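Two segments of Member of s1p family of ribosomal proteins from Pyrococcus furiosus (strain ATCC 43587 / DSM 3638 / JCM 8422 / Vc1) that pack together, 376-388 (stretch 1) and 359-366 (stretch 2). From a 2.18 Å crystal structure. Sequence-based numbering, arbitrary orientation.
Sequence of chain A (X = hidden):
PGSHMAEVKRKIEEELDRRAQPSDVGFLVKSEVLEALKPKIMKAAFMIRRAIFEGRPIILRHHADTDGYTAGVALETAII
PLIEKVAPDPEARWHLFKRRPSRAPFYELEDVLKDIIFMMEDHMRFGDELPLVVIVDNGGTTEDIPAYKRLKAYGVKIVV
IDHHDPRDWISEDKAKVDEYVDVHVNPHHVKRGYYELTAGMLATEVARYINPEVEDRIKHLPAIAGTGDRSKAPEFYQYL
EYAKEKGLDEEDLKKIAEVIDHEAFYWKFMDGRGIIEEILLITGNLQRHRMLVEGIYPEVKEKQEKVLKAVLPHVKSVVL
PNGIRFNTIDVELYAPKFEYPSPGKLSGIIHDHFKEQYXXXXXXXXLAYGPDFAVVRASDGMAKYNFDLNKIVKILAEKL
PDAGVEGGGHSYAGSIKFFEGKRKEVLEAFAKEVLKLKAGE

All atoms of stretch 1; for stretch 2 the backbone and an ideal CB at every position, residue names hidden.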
# COMPACT_ATOMS: atom_id res chain seq x y z
N VAL A 376 -23.99 -11.11 -6.55
CA VAL A 376 -25.34 -11.65 -6.68
C VAL A 376 -26.04 -11.60 -5.34
O VAL A 376 -25.48 -12.02 -4.33
CB VAL A 376 -25.32 -13.11 -7.17
CG1 VAL A 376 -26.74 -13.64 -7.31
CG2 VAL A 376 -24.57 -13.23 -8.49
N ARG A 377 -27.25 -11.06 -5.32
CA ARG A 377 -28.08 -11.05 -4.12
C ARG A 377 -29.48 -11.53 -4.44
O ARG A 377 -30.10 -11.07 -5.39
CB ARG A 377 -28.10 -9.66 -3.51
CG ARG A 377 -26.82 -9.36 -2.77
CD ARG A 377 -26.64 -7.89 -2.49
NE ARG A 377 -26.03 -7.69 -1.18
CZ ARG A 377 -24.74 -7.50 -0.93
NH1 ARG A 377 -23.85 -7.49 -1.91
NH2 ARG A 377 -24.33 -7.32 0.31
N ALA A 378 -29.95 -12.48 -3.64
CA ALA A 378 -31.26 -13.11 -3.80
C ALA A 378 -32.09 -12.86 -2.55
O ALA A 378 -31.64 -13.12 -1.44
CB ALA A 378 -31.08 -14.60 -4.00
N SER A 379 -33.29 -12.33 -2.71
CA SER A 379 -34.23 -12.19 -1.59
C SER A 379 -34.71 -13.56 -1.11
O SER A 379 -34.59 -14.57 -1.81
CB SER A 379 -35.44 -11.37 -2.00
OG SER A 379 -36.17 -12.06 -2.99
N ASP A 380 -35.27 -13.59 0.10
CA ASP A 380 -35.85 -14.82 0.67
C ASP A 380 -36.85 -15.46 -0.27
O ASP A 380 -36.90 -16.68 -0.37
CB ASP A 380 -36.52 -14.52 2.00
CG ASP A 380 -35.53 -14.16 3.08
OD1 ASP A 380 -34.33 -14.48 2.92
OD2 ASP A 380 -35.94 -13.54 4.08
N GLY A 381 -37.60 -14.63 -0.98
CA GLY A 381 -38.53 -15.10 -2.01
C GLY A 381 -37.95 -16.02 -3.07
O GLY A 381 -38.67 -16.83 -3.65
N MSE A 382 -36.64 -15.91 -3.32
CA MSE A 382 -35.98 -16.76 -4.31
C MSE A 382 -35.91 -18.21 -3.85
O MSE A 382 -35.78 -19.12 -4.67
CB MSE A 382 -34.56 -16.25 -4.61
CG MSE A 382 -34.52 -14.82 -5.16
SE MSE A 382 -35.25 -14.81 -6.98
CE MSE A 382 -34.04 -16.15 -7.81
N ALA A 383 -36.00 -18.45 -2.55
CA ALA A 383 -36.06 -19.82 -2.03
C ALA A 383 -37.22 -20.63 -2.66
O ALA A 383 -37.08 -21.82 -2.89
CB ALA A 383 -36.18 -19.82 -0.52
N LYS A 384 -38.33 -19.96 -2.98
CA LYS A 384 -39.48 -20.59 -3.63
C LYS A 384 -39.17 -21.16 -5.02
O LYS A 384 -39.96 -21.91 -5.58
CB LYS A 384 -40.64 -19.59 -3.74
CG LYS A 384 -41.17 -19.11 -2.39
CD LYS A 384 -42.40 -18.22 -2.53
CE LYS A 384 -42.09 -16.73 -2.64
NZ LYS A 384 -42.68 -15.93 -1.52
N TYR A 385 -38.01 -20.79 -5.57
CA TYR A 385 -37.59 -21.26 -6.87
C TYR A 385 -36.35 -22.15 -6.78
O TYR A 385 -35.77 -22.50 -7.81
CB TYR A 385 -37.30 -20.06 -7.77
CG TYR A 385 -38.51 -19.25 -8.12
CD1 TYR A 385 -39.00 -18.26 -7.25
CD2 TYR A 385 -39.18 -19.45 -9.32
CE1 TYR A 385 -40.11 -17.50 -7.57
CE2 TYR A 385 -40.29 -18.68 -9.65
CZ TYR A 385 -40.75 -17.72 -8.77
OH TYR A 385 -41.85 -16.97 -9.09
N ASN A 386 -35.96 -22.51 -5.56
CA ASN A 386 -34.74 -23.30 -5.32
C ASN A 386 -33.49 -22.69 -5.96
O ASN A 386 -32.66 -23.38 -6.55
CB ASN A 386 -34.94 -24.76 -5.75
CG ASN A 386 -35.83 -25.51 -4.79
OD1 ASN A 386 -35.39 -25.95 -3.73
ND2 ASN A 386 -37.11 -25.65 -5.15
N PHE A 387 -33.36 -21.37 -5.83
CA PHE A 387 -32.17 -20.69 -6.31
C PHE A 387 -30.98 -21.11 -5.46
O PHE A 387 -31.03 -21.05 -4.24
CB PHE A 387 -32.36 -19.17 -6.22
CG PHE A 387 -31.12 -18.41 -6.56
CD1 PHE A 387 -30.79 -18.16 -7.88
CD2 PHE A 387 -30.25 -17.98 -5.56
CE1 PHE A 387 -29.63 -17.47 -8.21
CE2 PHE A 387 -29.09 -17.29 -5.88
CZ PHE A 387 -28.78 -17.04 -7.21
N ASP A 388 -29.92 -21.56 -6.11
CA ASP A 388 -28.68 -21.90 -5.41
C ASP A 388 -27.52 -21.41 -6.25
O ASP A 388 -27.26 -21.95 -7.33
CB ASP A 388 -28.58 -23.41 -5.17
CG ASP A 388 -27.35 -23.82 -4.34
OD1 ASP A 388 -26.30 -23.15 -4.41
OD2 ASP A 388 -27.43 -24.82 -3.62
N UNK A 359 -41.07 -5.96 -1.54
CA UNK A 359 -41.13 -6.94 -0.45
C UNK A 359 -40.02 -7.97 -0.50
O UNK A 359 -39.67 -8.48 -1.58
CB UNK A 359 -42.48 -7.66 -0.47
N UNK A 360 -39.48 -8.28 0.68
CA UNK A 360 -38.45 -9.32 0.87
C UNK A 360 -38.91 -10.69 0.39
O UNK A 360 -38.10 -11.50 -0.07
CB UNK A 360 -38.06 -9.41 2.35
N UNK A 361 -40.21 -10.97 0.51
CA UNK A 361 -40.72 -12.29 0.15
C UNK A 361 -41.05 -12.40 -1.32
O UNK A 361 -41.29 -13.50 -1.81
CB UNK A 361 -41.96 -12.62 0.98
N UNK A 362 -41.06 -11.28 -2.04
CA UNK A 362 -41.14 -11.35 -3.50
C UNK A 362 -39.79 -11.91 -4.02
O UNK A 362 -38.77 -11.70 -3.38
CB UNK A 362 -41.45 -9.98 -4.10
N UNK A 363 -39.81 -12.66 -5.13
CA UNK A 363 -38.57 -13.24 -5.67
C UNK A 363 -37.72 -12.19 -6.40
O UNK A 363 -38.05 -11.81 -7.54
CB UNK A 363 -38.90 -14.39 -6.62
N UNK A 364 -36.67 -11.72 -5.74
CA UNK A 364 -35.81 -10.67 -6.30
C UNK A 364 -34.37 -11.13 -6.40
O UNK A 364 -33.80 -11.59 -5.41
CB UNK A 364 -35.89 -9.40 -5.45
N UNK A 365 -33.80 -10.99 -7.59
CA UNK A 365 -32.40 -11.33 -7.85
C UNK A 365 -31.69 -10.13 -8.43
O UNK A 365 -32.03 -9.66 -9.51
CB UNK A 365 -32.29 -12.53 -8.80
N UNK A 366 -30.69 -9.64 -7.70
CA UNK A 366 -29.93 -8.48 -8.11
C UNK A 366 -28.52 -8.90 -8.50
O UNK A 366 -27.80 -9.50 -7.71
CB UNK A 366 -29.90 -7.43 -7.00

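Position 359 has phi 99° and psi 138°, and an ideal CB there finds nothing of stretch 1 within 5.5 Å. The backbone alone therefore decides, and positive phi favours glycine. Gly359 opens a type I turn that ends at 362.

At 360 the CB points sideways, 5.0 Å from Asp380 OD2, while the backbone N of Asp380 lies within reach of a longer side chain. An acceptor on a flexible stem would suit, Glu or Gln, although the carboxylate of Asp380 argues against a second negative charge. The residue is Glu360. With chi1 t and chi2 p it curls back so that Glu360 OE2 accepts from Asp380 N at 2.9 Å, nearly straight at 172°. The price is a like-charge approach of 3.4 Å between Glu360 OE2 and Asp380 OD2. Glu360 O also takes a weak hydrogen bond from Gly381 N, 3.3 Å away.

Position 361 directs its CB away overall, yet Lys384 NZ is 4.2 Å from it. Many polar residues fit, an acid among them. Asp361 is found, but the lysine is held by the main chain: Lys384 NZ donates to Asp361 O at 2.8 Å.

At 362 the CB points away and meets nothing, so stretch 1 scarcely restricts the choice; a small polar residue could serve the turn. Ser362 does, its OG donating to Gly359 O at 2.8 Å. Ser362 O accepts from Ser379 OG at 2.7 Å.

Position 363 has phi -76°, compatible with proline, and a CB close to both Tyr385 CE1 and the selenium of Met382, a selenomethionine. A compact apolar residue suits. Pro363 fills the place, its CB 3.5 Å from Tyr385 CE1 and 3.9 Å from Met382 SE.

From 364 the backbone is extended. For any residue but proline, the N of 364 can donate to Ser379 OG (2.8 Å), and the O of 364 accepts from Ser379 N (2.8 Å). The extended backbone suits beta-formers such as Val, Ile or Thr. Ile364 is deposited, chi1 m; its CB packs 3.7 Å from Ser379 OG.

At 365, paired with Ala378 in the antiparallel register, the CB shares a face with that small alanine. Val376, Met382 and Phe387 offer more apolar surface nearby, inviting Leu, Ile or Met. Leu365 reaches in: CD1 lies 3.7 Å from Val376 CG1, 3.8 Å from Ala378 CB and 3.7 Å from Phe387 CZ, over one face of that ring.

Position 366 pairs with Arg377, on the face opposite 365. Val, Ile or Thr would suit the strand. Thr366 is present; its N donates to Arg377 O (2.8 Å) and its O accepts from Arg377 N (2.9 Å), while OG1 bonds elsewhere in the structure.

Stretch 2 359-366: GEDSPILT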
# COMPACT_ATOMS: atom_id res chain seq x y z
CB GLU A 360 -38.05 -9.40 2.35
CG GLU A 360 -37.20 -10.60 2.78
CD GLU A 360 -35.70 -10.41 2.55
OE1 GLU A 360 -35.12 -9.52 3.20
OE2 GLU A 360 -35.10 -11.17 1.73
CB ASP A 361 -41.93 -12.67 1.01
CG ASP A 361 -41.57 -12.78 2.49
OD1 ASP A 361 -40.51 -13.35 2.80
OD2 ASP A 361 -42.34 -12.28 3.33
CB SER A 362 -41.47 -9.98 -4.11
OG SER A 362 -40.31 -9.17 -4.24
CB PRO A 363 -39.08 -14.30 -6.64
CG PRO A 363 -40.41 -13.78 -7.09
CD PRO A 363 -40.99 -13.06 -5.91
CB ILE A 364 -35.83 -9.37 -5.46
CG1 ILE A 364 -37.26 -8.86 -5.29
CG2 ILE A 364 -34.98 -8.30 -6.14
CD1 ILE A 364 -37.39 -7.73 -4.29
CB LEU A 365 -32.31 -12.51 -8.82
CG LEU A 365 -30.92 -13.13 -8.98
CD1 LEU A 365 -30.43 -13.78 -7.70
CD2 LEU A 365 -30.97 -14.17 -10.09
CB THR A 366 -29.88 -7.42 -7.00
OG1 THR A 366 -31.21 -6.92 -6.75
CG2 THR A 366 -28.99 -6.24 -7.40
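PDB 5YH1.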